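Local coordinates for protein putative beta-glucosidase (PDB 5WAB) that hydrolyses beta-glucosidic linkages as a family 3 glycoside hydrolase, probably releasing sugars from the non-reducing ends of glycosides, at residues L106-N111 with V137-G142; D217-R220 with G224-G227; A312-V317 with F605-L610; V328-K333 with V483-V488. One frame throughout, in Å; residues are numbered along the deposited sequence.

From the N terminus, contact 1 comes first: it folds helix 129-144 back onto the loop that leaves strand 102-106, within the TIM-barrel-type N-terminal domain. Contact 2 follows in series in the same domain and closes the short turn from helix 212-222 into strand 228-230; its centre is about 17 Å from that of contact 1. Contact 3 spans the longest sequence interval, joining the end of helix 301-313 to strand 601-610 of the fibronectin type III-like domain. Contact 4 falls wholly within that interval and links the loop before strand 334-337 to the end of helix 476-484 and the turn after it. Contacts 3 and 4 also touch, M316 and I313 packing on V483 and I313 on V488. No contacts cross.

Contact 1: L106-N111 with V137-G142; sequences LGPGVN and VGIVAG
I139 is the first residue of helix 129-144, within V137-G142, to meet the loop, and it does so with its beta-branched base. Its CB lies 3.7 Å from P108 CG, and I139 CG2 reaches P108 CD at 3.7 Å, while the two side chains slide past one another in opposite directions. With CG1 anti to the carbonyl carbon (chi1 -64°), the longer arm of the isoleucine leads away and the short CG2 methyl is left against the proline ring. One residue on, V140 approaches the same ring at about a right angle: its CG2 sits 3.8 Å from P108 CD. The valine also packs on I187 of helix 182-190 and on A191 just after it.

P108 suits its place because its compact ring, following a cis peptide bond, points toward the helix as the chain leaves strand 102-106 of the barrel-type N-terminal domain. With an alanine here the ring carbons CG and CD would be gone, and I139 and V140 would probably face a gap. No hydrogen bond joins the two segments, so loop and helix meet in this buried place through the proline ring and branched aliphatic carbons, a contact without directional demands.

Contact 2: D217-R220 with G224-G227; sequences DVLR and GYEG
L219 and Y225 meet through both backbone and side chain where helix 212-222 gives way to the loop before strand 228-230. Among the hydrogen bonds, Y225 N donates to L219 O at 3.1 Å, with the donor tilted 20° from the carbonyl plane. A weak bond runs from G224 N to R220 O, and the CA of G224 lies 3.3 Å from R220 O. G224 has a positive phi of 77°, a conformation that glycine adopts readily, and this lets the chain turn out of the helix while the carbonyls of L219 and R220 still receive backbone N-H groups.

The apolar part belongs to L219 and the tyrosine, which lie side by side pointing the same way. L219 CG is 3.6 Å from Y225 CD2, and L219 CD1 is equally close to Y225 CB. A serine in place of L219 would probably leave one flank of the tyrosine without its apolar mate.

A backbone nitrogen makes a separate contact: G227 N sits 3.4 Å above the centre of the Y225 ring. A side chain at G227 would collide with Y225 OH, whose hydrogen-bond partner is I228 O, with P193 O also close enough to share that proton.

R220, extended from CG to NE, donates through NE to a water 2.8 Å away, which donates to Y225 O and G227 O; R220 NH1 bonds to G246 O. This glycine-turned helix-to-strand connection of the TIM-barrel-type N-terminal domain is thus held by backbone bonds, an apolar flank and an arginine linked through one bridging water.

Contact 3: A312-V317 with F605-L610; sequences AIESMV and FRKVFL
K607 NZ is gripped from several directions: it donates to E314 OE1 at 2.8 Å in a salt bridge, to S491 OG and to S80 O, and it is weakly bonded to a water that donates to E314 O at 2.7 Å. The ammonium meets the carboxylate from above its plane, 47° out of it. Lysine can reach this far because its chain is extended throughout, with CG anti to the backbone N (chi1 -170°), and its aliphatic length runs past A581 and T583 before the charge is delivered.

E314 is the first residue beyond helix 301-313 to leave helical geometry, within a type I turn from I313 to M316, whereas K607 lies on strand 601-610 of the fibronectin type III-like domain. The ion pair therefore ties that beta domain to the segment leading into strand 317-321.

The other carboxylate oxygen has different neighbours. E314 OE2 accepts a hydrogen bond from Q310 NE2 and lies near the plane of the F609 ring at its edge, 3.8 Å from F609 CE2, with the carboxylate and ring planes 64° apart. The slightly positive ring edge is likely to be a favourable neighbour for the carboxylate oxygen; F609 also packs on N82.

Contact 4: V328-K333 with V483-V488; sequences VAANAK and VIFGKV
V328 and I484 are joined by the one hydrogen bond of this contact: V328 N donates to I484 O at 3.0 Å, nearly straight (170°), anchoring the loop to the end of helix 476-484. Around it the packing is close. With CG1 anti to the backbone N (chi1 175°), the branched valine sends one methyl to each neighbour: V328 CG1 lies 3.9 Å from F485 CE1, and V328 CG2 reaches I484 CG2 at 4.2 Å. I484 CG2 sits over one face of the F485 ring, toward its rim. F485 CD1 meets A330 CA at 3.5 Å, while A330 N lies in the ring plane at the edge; a small residue suits this close backbone approach.

The outer side is looser. Beyond its backbone, A330 adds its CB methyl, 3.9 Å from F485 CD1, and is partly open to solvent, as is G486, whose positive phi (82°) glycine tolerates easily in the turn after the helix. A329 and K487 are exposed.

On the buried side, F485 packs on L366 and I484 on F362, both of helix 362-368, while V483 faces I313 of helix 301-313; the loop then runs on into strand 334-337 of the C-terminal domain's six-stranded sheet.

Contact 1: L106-N111 with V137-G142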
loop_
_atom_site.group_PDB
_atom_site.type_symbol
_atom_site.label_atom_id
_atom_site.label_comp_id
_atom_site.label_asym_id
_atom_site.label_seq_id
_atom_site.Cartn_x
_atom_site.Cartn_y
_atom_site.Cartn_z
ATOM N N LEU A 106 4.196 12.558 -7.003
ATOM C CA LEU A 106 3.617 11.448 -7.768
ATOM C C LEU A 106 3.459 10.215 -6.881
ATOM O O LEU A 106 4.231 9.258 -6.931
ATOM C CB LEU A 106 4.469 11.151 -8.997
ATOM C CG LEU A 106 4.589 12.313 -9.982
ATOM C CD1 LEU A 106 5.486 11.958 -11.161
ATOM C CD2 LEU A 106 3.208 12.741 -10.457
ATOM N N GLY A 107 2.407 10.232 -6.080
ATOM C CA GLY A 107 2.084 9.130 -5.212
ATOM C C GLY A 107 0.787 9.420 -4.494
ATOM O O GLY A 107 0.188 10.486 -4.667
ATOM N N PRO A 108 0.308 8.468 -3.682
ATOM C CA PRO A 108 0.929 7.162 -3.451
ATOM C C PRO A 108 0.439 6.091 -4.431
ATOM O O PRO A 108 -0.512 6.323 -5.184
ATOM C CB PRO A 108 0.492 6.836 -2.024
ATOM C CG PRO A 108 -0.891 7.443 -1.934
ATOM C CD PRO A 108 -0.869 8.678 -2.817
ATOM N N GLY A 109 1.101 4.932 -4.424
ATOM C CA GLY A 109 0.688 3.799 -5.231
ATOM C C GLY A 109 -0.127 2.846 -4.377
ATOM O O GLY A 109 0.265 2.515 -3.258
ATOM N N VAL A 110 -1.290 2.451 -4.894
ATOM C CA VAL A 110 -2.236 1.652 -4.123
ATOM C C VAL A 110 -2.603 0.355 -4.845
ATOM O O VAL A 110 -3.608 -0.268 -4.521
ATOM C CB VAL A 110 -3.499 2.463 -3.759
ATOM C CG1 VAL A 110 -3.140 3.643 -2.898
ATOM C CG2 VAL A 110 -4.241 2.932 -5.004
ATOM N N ASN A 111 -1.794 -0.073 -5.813
ATOM C CA ASN A 111 -2.088 -1.316 -6.516
ATOM C C ASN A 111 -2.081 -2.501 -5.557
ATOM O O ASN A 111 -1.268 -2.575 -4.632
ATOM C CB ASN A 111 -1.087 -1.557 -7.642
ATOM C CG ASN A 111 -1.160 -0.505 -8.727
ATOM O OD1 ASN A 111 -0.227 0.272 -8.916
ATOM N ND2 ASN A 111 -2.271 -0.475 -9.444
ATOM N N VAL A 137 -4.936 6.797 2.025
ATOM C CA VAL A 137 -5.683 8.053 1.979
ATOM C C VAL A 137 -4.996 9.116 2.825
ATOM O O VAL A 137 -5.140 10.315 2.561
ATOM C CB VAL A 137 -7.140 7.827 2.430
ATOM C CG1 VAL A 137 -7.186 7.410 3.896
ATOM C CG2 VAL A 137 -7.999 9.077 2.195
ATOM N N GLY A 138 -4.234 8.701 3.842
ATOM C CA GLY A 138 -3.509 9.663 4.649
ATOM C C GLY A 138 -2.496 10.458 3.852
ATOM O O GLY A 138 -2.255 11.634 4.145
ATOM N N ILE A 139 -1.897 9.840 2.832
ATOM C CA ILE A 139 -0.953 10.558 1.978
ATOM C C ILE A 139 -1.672 11.633 1.172
ATOM O O ILE A 139 -1.213 12.777 1.088
ATOM C CB ILE A 139 -0.193 9.579 1.063
ATOM C CG1 ILE A 139 0.653 8.622 1.900
ATOM C CG2 ILE A 139 0.704 10.329 0.104
ATOM C CD1 ILE A 139 1.721 9.318 2.723
ATOM N N VAL A 140 -2.804 11.278 0.557
ATOM C CA VAL A 140 -3.552 12.234 -0.262
ATOM C C VAL A 140 -4.076 13.383 0.592
ATOM O O VAL A 140 -3.862 14.561 0.281
ATOM C CB VAL A 140 -4.698 11.522 -1.002
ATOM C CG1 VAL A 140 -5.547 12.526 -1.751
ATOM C CG2 VAL A 140 -4.144 10.461 -1.956
ATOM N N ALA A 141 -4.788 13.057 1.674
ATOM C CA ALA A 141 -5.352 14.102 2.526
ATOM C C ALA A 141 -4.258 14.925 3.192
ATOM O O ALA A 141 -4.396 16.143 3.351
ATOM C CB ALA A 141 -6.271 13.487 3.578
ATOM N N GLY A 142 -3.164 14.276 3.589
ATOM C CA GLY A 142 -2.098 14.991 4.263
ATOM C C GLY A 142 -1.383 15.974 3.356
ATOM O O GLY A 142 -1.195 17.138 3.716
#

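Contact 2: D217-R220 with G224-G227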
loop_
_atom_site.group_PDB
_atom_site.type_symbol
_atom_site.label_atom_id
_atom_site.label_comp_id
_atom_site.label_asym_id
_atom_site.label_seq_id
_atom_site.Cartn_x
_atom_site.Cartn_y
_atom_site.Cartn_z
ATOM N N ASP A 217 -16.349 6.445 -17.380
ATOM C CA ASP A 217 -17.550 5.779 -16.875
ATOM C C ASP A 217 -17.439 5.493 -15.382
ATOM O O ASP A 217 -18.322 5.864 -14.601
ATOM C CB ASP A 217 -17.797 4.478 -17.641
ATOM C CG ASP A 217 -18.096 4.714 -19.103
ATOM O OD1 ASP A 217 -18.148 5.888 -19.505
ATOM O OD2 ASP A 217 -18.279 3.729 -19.851
ATOM N N VAL A 218 -16.366 4.822 -14.969
ATOM C CA VAL A 218 -16.195 4.465 -13.563
ATOM C C VAL A 218 -15.680 5.650 -12.760
ATOM O O VAL A 218 -16.330 6.120 -11.818
ATOM C CB VAL A 218 -15.241 3.264 -13.422
ATOM C CG1 VAL A 218 -14.891 3.058 -11.961
ATOM C CG2 VAL A 218 -15.852 2.003 -14.021
ATOM N N LEU A 219 -14.503 6.152 -13.133
ATOM C CA LEU A 219 -13.787 7.104 -12.292
ATOM C C LEU A 219 -14.600 8.374 -12.057
ATOM O O LEU A 219 -14.734 8.837 -10.917
ATOM C CB LEU A 219 -12.431 7.421 -12.927
ATOM C CG LEU A 219 -11.503 8.403 -12.214
ATOM C CD1 LEU A 219 -11.137 7.900 -10.823
ATOM C CD2 LEU A 219 -10.258 8.637 -13.048
ATOM N N ARG A 220 -15.194 8.927 -13.116
ATOM C CA ARG A 220 -15.870 10.216 -13.019
ATOM C C ARG A 220 -17.387 10.107 -12.913
ATOM O O ARG A 220 -17.981 10.695 -12.005
ATOM C CB ARG A 220 -15.499 11.087 -14.225
ATOM C CG ARG A 220 -14.045 11.532 -14.228
ATOM C CD ARG A 220 -13.715 12.224 -15.516
ATOM N NE ARG A 220 -12.467 12.968 -15.456
ATOM C CZ ARG A 220 -11.335 12.548 -16.005
ATOM N NH1 ARG A 220 -11.302 11.373 -16.626
ATOM N NH2 ARG A 220 -10.240 13.293 -15.930
ATOM N N GLY A 224 -17.487 10.092 -9.070
ATOM C CA GLY A 224 -17.408 11.523 -8.838
ATOM C C GLY A 224 -16.009 12.087 -8.706
ATOM O O GLY A 224 -15.804 13.049 -7.962
ATOM N N TYR A 225 -15.034 11.513 -9.405
ATOM C CA TYR A 225 -13.680 12.051 -9.379
ATOM C C TYR A 225 -13.658 13.427 -10.035
ATOM O O TYR A 225 -14.120 13.598 -11.168
ATOM C CB TYR A 225 -12.721 11.104 -10.094
ATOM C CG TYR A 225 -11.301 11.616 -10.186
ATOM C CD1 TYR A 225 -10.569 11.904 -9.040
ATOM C CD2 TYR A 225 -10.688 11.799 -11.416
ATOM C CE1 TYR A 225 -9.278 12.369 -9.122
ATOM C CE2 TYR A 225 -9.395 12.255 -11.506
ATOM C CZ TYR A 225 -8.695 12.542 -10.357
ATOM O OH TYR A 225 -7.403 13.001 -10.447
ATOM N N GLU A 226 -13.117 14.410 -9.322
ATOM C CA GLU A 226 -13.127 15.788 -9.787
ATOM C C GLU A 226 -11.794 16.235 -10.371
ATOM O O GLU A 226 -11.700 17.351 -10.891
ATOM C CB GLU A 226 -13.507 16.714 -8.629
ATOM C CG GLU A 226 -14.863 16.426 -8.017
ATOM C CD GLU A 226 -15.125 17.266 -6.778
ATOM O OE1 GLU A 226 -14.150 17.765 -6.169
ATOM O OE2 GLU A 226 -16.308 17.425 -6.411
ATOM N N GLY A 227 -10.773 15.390 -10.319
ATOM C CA GLY A 227 -9.424 15.775 -10.654
ATOM C C GLY A 227 -9.014 15.418 -12.061
ATOM O O GLY A 227 -9.846 15.207 -12.946
HETATM O O HOH W 1 -12.313 14.721 -13.329
#

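Contact 3: A312-V317 with F605-L610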
loop_
_atom_site.group_PDB
_atom_site.type_symbol
_atom_site.label_atom_id
_atom_site.label_comp_id
_atom_site.label_asym_id
_atom_site.label_seq_id
_atom_site.Cartn_x
_atom_site.Cartn_y
_atom_site.Cartn_z
ATOM N N ALA A 312 9.087 5.137 11.004
ATOM C CA ALA A 312 9.945 3.958 10.920
ATOM C C ALA A 312 9.659 2.984 12.055
ATOM O O ALA A 312 9.667 1.765 11.849
ATOM C CB ALA A 312 11.417 4.366 10.916
ATOM N N ILE A 313 9.410 3.502 13.260
ATOM C CA ILE A 313 9.107 2.643 14.402
ATOM C C ILE A 313 7.892 1.770 14.112
ATOM O O ILE A 313 7.893 0.561 14.376
ATOM C CB ILE A 313 8.899 3.491 15.669
ATOM C CG1 ILE A 313 10.221 4.113 16.116
ATOM C CG2 ILE A 313 8.280 2.663 16.772
ATOM C CD1 ILE A 313 10.116 4.908 17.393
ATOM N N GLU A 314 6.837 2.369 13.562
ATOM C CA GLU A 314 5.596 1.649 13.310
ATOM C C GLU A 314 5.593 0.886 11.989
ATOM O O GLU A 314 4.540 0.394 11.573
ATOM C CB GLU A 314 4.424 2.622 13.383
ATOM C CG GLU A 314 4.349 3.292 14.735
ATOM C CD GLU A 314 3.011 3.935 15.006
ATOM O OE1 GLU A 314 1.985 3.440 14.493
ATOM O OE2 GLU A 314 2.993 4.939 15.741
ATOM N N SER A 315 6.741 0.745 11.335
ATOM C CA SER A 315 6.840 -0.049 10.123
ATOM C C SER A 315 7.367 -1.453 10.382
ATOM O O SER A 315 7.499 -2.230 9.433
ATOM C CB SER A 315 7.735 0.656 9.105
ATOM O OG SER A 315 7.129 1.860 8.670
ATOM N N MET A 316 7.656 -1.799 11.636
ATOM C CA MET A 316 8.212 -3.097 11.994
ATOM C C MET A 316 7.125 -4.017 12.531
ATOM O O MET A 316 6.269 -3.592 13.312
ATOM C CB MET A 316 9.293 -2.945 13.057
ATOM C CG MET A 316 10.226 -1.797 12.824
ATOM S SD MET A 316 11.436 -1.723 14.140
ATOM C CE MET A 316 12.105 -0.091 13.855
ATOM N N VAL A 317 7.181 -5.284 12.126
ATOM C CA VAL A 317 6.298 -6.328 12.638
ATOM C C VAL A 317 7.149 -7.349 13.386
ATOM O O VAL A 317 8.117 -7.883 12.829
ATOM C CB VAL A 317 5.501 -7.005 11.514
ATOM C CG1 VAL A 317 4.553 -8.044 12.094
ATOM C CG2 VAL A 317 4.755 -5.973 10.694
ATOM N N PHE A 605 -10.757 -1.252 11.207
ATOM C CA PHE A 605 -9.656 -1.421 12.144
ATOM C C PHE A 605 -9.433 -0.127 12.907
ATOM O O PHE A 605 -9.821 0.958 12.459
ATOM C CB PHE A 605 -8.367 -1.880 11.440
ATOM C CG PHE A 605 -7.841 -0.910 10.412
ATOM C CD1 PHE A 605 -6.973 0.103 10.777
ATOM C CD2 PHE A 605 -8.196 -1.034 9.075
ATOM C CE1 PHE A 605 -6.485 0.992 9.827
ATOM C CE2 PHE A 605 -7.706 -0.155 8.128
ATOM C CZ PHE A 605 -6.850 0.857 8.505
ATOM N N ARG A 606 -8.827 -0.272 14.086
ATOM C CA ARG A 606 -8.518 0.861 14.949
ATOM C C ARG A 606 -7.271 0.540 15.759
ATOM O O ARG A 606 -7.220 -0.487 16.440
ATOM C CB ARG A 606 -9.681 1.178 15.889
ATOM C CG ARG A 606 -9.422 2.432 16.685
ATOM C CD ARG A 606 -9.104 3.648 15.783
ATOM N NE ARG A 606 -8.966 4.864 16.581
ATOM C CZ ARG A 606 -8.518 6.027 16.108
ATOM N NH1 ARG A 606 -8.155 6.133 14.832
ATOM N NH2 ARG A 606 -8.410 7.091 16.905
ATOM N N LYS A 607 -6.259 1.397 15.676
ATOM C CA LYS A 607 -5.050 1.270 16.483
ATOM C C LYS A 607 -5.193 2.159 17.712
ATOM O O LYS A 607 -5.582 3.326 17.597
ATOM C CB LYS A 607 -3.797 1.647 15.692
ATOM C CG LYS A 607 -2.484 1.295 16.402
ATOM C CD LYS A 607 -1.292 1.505 15.485
ATOM C CE LYS A 607 -0.042 0.835 16.015
ATOM N NZ LYS A 607 1.042 0.892 15.000
ATOM N N VAL A 608 -4.882 1.605 18.882
ATOM C CA VAL A 608 -5.055 2.289 20.158
ATOM C C VAL A 608 -3.760 2.189 20.950
ATOM O O VAL A 608 -3.240 1.089 21.164
ATOM C CB VAL A 608 -6.223 1.697 20.966
ATOM C CG1 VAL A 608 -6.480 2.533 22.192
ATOM C CG2 VAL A 608 -7.471 1.600 20.113
ATOM N N PHE A 609 -3.252 3.333 21.392
ATOM C CA PHE A 609 -2.081 3.390 22.256
ATOM C C PHE A 609 -2.562 3.394 23.704
ATOM O O PHE A 609 -3.330 4.275 24.106
ATOM C CB PHE A 609 -1.257 4.638 21.936
ATOM C CG PHE A 609 -0.927 4.785 20.466
ATOM C CD1 PHE A 609 -1.849 5.343 19.584
ATOM C CD2 PHE A 609 0.290 4.349 19.961
ATOM C CE1 PHE A 609 -1.560 5.472 18.235
ATOM C CE2 PHE A 609 0.586 4.474 18.607
ATOM C CZ PHE A 609 -0.339 5.036 17.745
ATOM N N LEU A 610 -2.127 2.404 24.480
ATOM C CA LEU A 610 -2.591 2.217 25.848
ATOM C C LEU A 610 -1.408 2.035 26.784
ATOM O O LEU A 610 -0.529 1.206 26.523
ATOM C CB LEU A 610 -3.513 0.998 25.949
ATOM C CG LEU A 610 -4.829 1.051 25.181
ATOM C CD1 LEU A 610 -5.485 -0.317 25.193
ATOM C CD2 LEU A 610 -5.742 2.089 25.806
HETATM O O HOH W 2 3.188 -0.496 13.746
#

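Contact 4: V328-K333 with V483-V488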
loop_
_atom_site.group_PDB
_atom_site.type_symbol
_atom_site.label_atom_id
_atom_site.label_comp_id
_atom_site.label_asym_id
_atom_site.label_seq_id
_atom_site.Cartn_x
_atom_site.Cartn_y
_atom_site.Cartn_z
ATOM N N VAL A 328 16.137 -6.312 24.528
ATOM C CA VAL A 328 17.482 -6.580 25.021
ATOM C C VAL A 328 17.772 -5.604 26.157
ATOM O O VAL A 328 17.363 -4.438 26.109
ATOM C CB VAL A 328 18.506 -6.470 23.875
ATOM C CG1 VAL A 328 19.918 -6.619 24.388
ATOM C CG2 VAL A 328 18.205 -7.518 22.821
ATOM N N ALA A 329 18.485 -6.078 27.183
ATOM C CA ALA A 329 18.744 -5.328 28.409
ATOM C C ALA A 329 19.653 -4.114 28.243
ATOM O O ALA A 329 20.004 -3.507 29.263
ATOM C CB ALA A 329 19.342 -6.262 29.459
ATOM N N ALA A 330 20.063 -3.756 27.028
ATOM C CA ALA A 330 20.875 -2.564 26.763
ATOM C C ALA A 330 22.260 -2.571 27.416
ATOM O O ALA A 330 23.188 -1.946 26.889
ATOM C CB ALA A 330 20.118 -1.304 27.194
ATOM N N ASN A 331 22.415 -3.228 28.569
ATOM C CA ASN A 331 23.720 -3.370 29.207
ATOM C C ASN A 331 24.397 -4.684 28.833
ATOM O O ASN A 331 25.492 -4.973 29.326
ATOM C CB ASN A 331 23.602 -3.243 30.736
ATOM C CG ASN A 331 22.738 -4.317 31.357
ATOM O OD1 ASN A 331 22.185 -5.175 30.670
ATOM N ND2 ASN A 331 22.619 -4.275 32.676
ATOM N N ALA A 332 23.755 -5.481 27.987
ATOM C CA ALA A 332 24.208 -6.803 27.594
ATOM C C ALA A 332 25.353 -6.710 26.596
ATOM O O ALA A 332 25.578 -5.677 25.961
ATOM C CB ALA A 332 23.056 -7.603 26.989
ATOM N N LYS A 333 26.085 -7.815 26.466
ATOM C CA LYS A 333 27.169 -7.912 25.491
ATOM C C LYS A 333 26.573 -8.308 24.146
ATOM O O LYS A 333 26.136 -9.452 23.956
ATOM C CB LYS A 333 28.232 -8.907 25.961
ATOM C CG LYS A 333 29.504 -8.946 25.116
ATOM C CD LYS A 333 30.519 -9.901 25.711
ATOM C CE LYS A 333 31.863 -9.795 25.011
ATOM N NZ LYS A 333 31.802 -10.121 23.547
ATOM N N VAL A 483 13.168 0.057 19.384
ATOM C CA VAL A 483 12.329 -1.130 19.492
ATOM C C VAL A 483 13.106 -2.285 20.109
ATOM O O VAL A 483 12.642 -2.934 21.053
ATOM C CB VAL A 483 11.758 -1.508 18.114
ATOM C CG1 VAL A 483 11.078 -2.866 18.181
ATOM C CG2 VAL A 483 10.783 -0.438 17.629
ATOM N N ILE A 484 14.308 -2.544 19.591
ATOM C CA ILE A 484 15.096 -3.691 20.031
ATOM C C ILE A 484 15.480 -3.550 21.498
ATOM O O ILE A 484 15.520 -4.539 22.243
ATOM C CB ILE A 484 16.332 -3.851 19.126
ATOM C CG1 ILE A 484 15.900 -4.270 17.718
ATOM C CG2 ILE A 484 17.329 -4.834 19.721
ATOM C CD1 ILE A 484 17.025 -4.276 16.703
ATOM N N PHE A 485 15.737 -2.324 21.947
ATOM C CA PHE A 485 16.153 -2.084 23.320
ATOM C C PHE A 485 15.016 -1.589 24.196
ATOM O O PHE A 485 15.260 -1.142 25.321
ATOM C CB PHE A 485 17.331 -1.116 23.352
ATOM C CG PHE A 485 18.581 -1.696 22.772
ATOM C CD1 PHE A 485 19.412 -2.489 23.542
ATOM C CD2 PHE A 485 18.903 -1.487 21.446
ATOM C CE1 PHE A 485 20.556 -3.042 23.009
ATOM C CE2 PHE A 485 20.044 -2.038 20.905
ATOM C CZ PHE A 485 20.873 -2.816 21.688
ATOM N N GLY A 486 13.784 -1.645 23.700
ATOM C CA GLY A 486 12.631 -1.483 24.554
ATOM C C GLY A 486 12.248 -0.063 24.880
ATOM O O GLY A 486 11.413 0.142 25.767
ATOM N N LYS A 487 12.847 0.929 24.219
ATOM C CA LYS A 487 12.364 2.294 24.390
ATOM C C LYS A 487 10.919 2.420 23.930
ATOM O O LYS A 487 10.157 3.213 24.494
ATOM C CB LYS A 487 13.256 3.279 23.634
ATOM C CG LYS A 487 14.697 3.340 24.144
ATOM C CD LYS A 487 14.742 3.607 25.651
ATOM C CE LYS A 487 16.168 3.781 26.165
ATOM N NZ LYS A 487 17.034 2.608 25.853
ATOM N N VAL A 488 10.521 1.626 22.932
ATOM C CA VAL A 488 9.151 1.579 22.444
ATOM C C VAL A 488 8.838 0.128 22.113
ATOM O O VAL A 488 9.728 -0.648 21.746
ATOM C CB VAL A 488 8.962 2.466 21.193
ATOM C CG1 VAL A 488 10.055 2.176 20.176
ATOM C CG2 VAL A 488 7.569 2.309 20.593
#